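Local coordinates for protein putative secreted cystatin (Ixodes scapularis, PDB 4ZM8) that inhibits papain-like cysteine proteases such as cathepsins L and S, and helps the feeding tick suppress the host's immune response, at residues A[13-17]-A[46-50]. Numbering follows the deposited sequence.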
# COMPACT_ATOMS: atom_id res chain seq x y z
N HIS A 13 -10.99 -8.87 22.84
CA HIS A 13 -9.86 -8.64 21.94
C HIS A 13 -8.52 -8.98 22.60
O HIS A 13 -7.55 -9.28 21.93
CB HIS A 13 -9.83 -7.18 21.47
CG HIS A 13 -9.48 -6.21 22.56
ND1 HIS A 13 -10.42 -5.67 23.41
CD2 HIS A 13 -8.29 -5.70 22.94
CE1 HIS A 13 -9.82 -4.86 24.27
NE2 HIS A 13 -8.53 -4.86 24.00
N GLN A 14 -8.50 -8.92 23.93
CA GLN A 14 -7.31 -9.21 24.71
C GLN A 14 -7.18 -10.73 24.94
O GLN A 14 -6.08 -11.25 25.18
CB GLN A 14 -7.35 -8.48 26.06
CG GLN A 14 -8.33 -7.29 26.12
CD GLN A 14 -8.42 -6.67 27.53
OE1 GLN A 14 -8.73 -7.36 28.51
NE2 GLN A 14 -8.14 -5.36 27.64
N ALA A 15 -8.31 -11.41 24.85
CA ALA A 15 -8.38 -12.84 25.09
C ALA A 15 -7.78 -13.65 23.93
O ALA A 15 -7.53 -14.85 24.07
CB ALA A 15 -9.84 -13.25 25.34
N ASN A 16 -7.55 -12.98 22.81
CA ASN A 16 -7.19 -13.63 21.56
C ASN A 16 -5.69 -13.73 21.30
O ASN A 16 -5.03 -12.72 21.07
CB ASN A 16 -7.84 -12.90 20.39
CG ASN A 16 -7.61 -13.59 19.06
OD1 ASN A 16 -6.53 -13.55 18.51
ND2 ASN A 16 -8.65 -14.22 18.54
N PRO A 17 -5.15 -14.96 21.30
CA PRO A 17 -3.72 -15.16 21.09
C PRO A 17 -3.19 -14.62 19.76
O PRO A 17 -2.10 -14.04 19.77
CB PRO A 17 -3.57 -16.68 21.15
CG PRO A 17 -4.73 -17.13 21.99
CD PRO A 17 -5.84 -16.23 21.56
N VAL A 46 -2.43 -4.84 24.65
CA VAL A 46 -3.30 -4.67 23.48
C VAL A 46 -4.59 -3.96 23.88
O VAL A 46 -5.53 -4.56 24.41
CB VAL A 46 -3.66 -6.01 22.83
CG1 VAL A 46 -4.60 -5.79 21.65
CG2 VAL A 46 -2.42 -6.76 22.40
N VAL A 47 -4.62 -2.68 23.60
CA VAL A 47 -5.76 -1.84 23.86
C VAL A 47 -6.90 -2.12 22.89
O VAL A 47 -7.99 -2.52 23.31
CB VAL A 47 -5.35 -0.37 23.76
CG1 VAL A 47 -6.52 0.51 24.11
CG2 VAL A 47 -4.14 -0.11 24.65
N LYS A 48 -6.67 -1.91 21.60
CA LYS A 48 -7.73 -2.09 20.60
C LYS A 48 -7.28 -2.85 19.34
O LYS A 48 -6.12 -2.78 18.92
CB LYS A 48 -8.30 -0.73 20.17
CG LYS A 48 -9.75 -0.83 19.69
CD LYS A 48 -10.14 0.29 18.72
CE LYS A 48 -9.91 1.67 19.31
NZ LYS A 48 -10.35 2.72 18.35
N VAL A 49 -8.22 -3.58 18.76
CA VAL A 49 -7.98 -4.35 17.54
C VAL A 49 -9.11 -4.17 16.53
O VAL A 49 -10.25 -4.58 16.79
CB VAL A 49 -7.81 -5.85 17.84
CG1 VAL A 49 -7.75 -6.64 16.54
CG2 VAL A 49 -6.57 -6.09 18.65
N GLU A 50 -8.78 -3.55 15.40
CA GLU A 50 -9.72 -3.38 14.29
C GLU A 50 -9.17 -4.08 13.06
O GLU A 50 -8.04 -3.81 12.65
CB GLU A 50 -9.95 -1.91 13.97
CG GLU A 50 -10.32 -1.06 15.16
CD GLU A 50 -10.04 0.40 14.91
OE1 GLU A 50 -8.87 0.81 15.02
OE2 GLU A 50 -10.99 1.14 14.56
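In this cystatin chain, H13, in the loop that leads into helix 17-32, meets V46 on the long strand 39-68. The imidazole comes to the strand with its NE2 end. NE2 gives a weak, bent hydrogen bond to V46 O, at 3.0 Å and an N-H...O angle of 128°. V46 O sits at the ring edge, close to the ring plane. V47 O also lies near NE2, but obliquely to the ring and at a poor angle; its closeness is doubtful and it is not counted as a bond. With chi1 at 69°, CG of H13 sits between the backbone N and the carbonyl carbon, and the ring reaches across to the strand's carbonyls. Alongside the polar contact, H13 CD2 touches V46 CG1 at 3.9 Å, and H13 CB packs on V49 CB at 4.4 Å. Q14 CG lies over one ring face, towards the rim.

The helix and the long strand belong to the cystatin fold. V46 rests on L20 and A23 of helix 17-32, and V49 on F19. N16, at the N-cap, bonds through OD1 to F19 N. In this crystal dimer the strand pairs antiparallel with one from the second subunit, consistent with a domain-swapped cystatin.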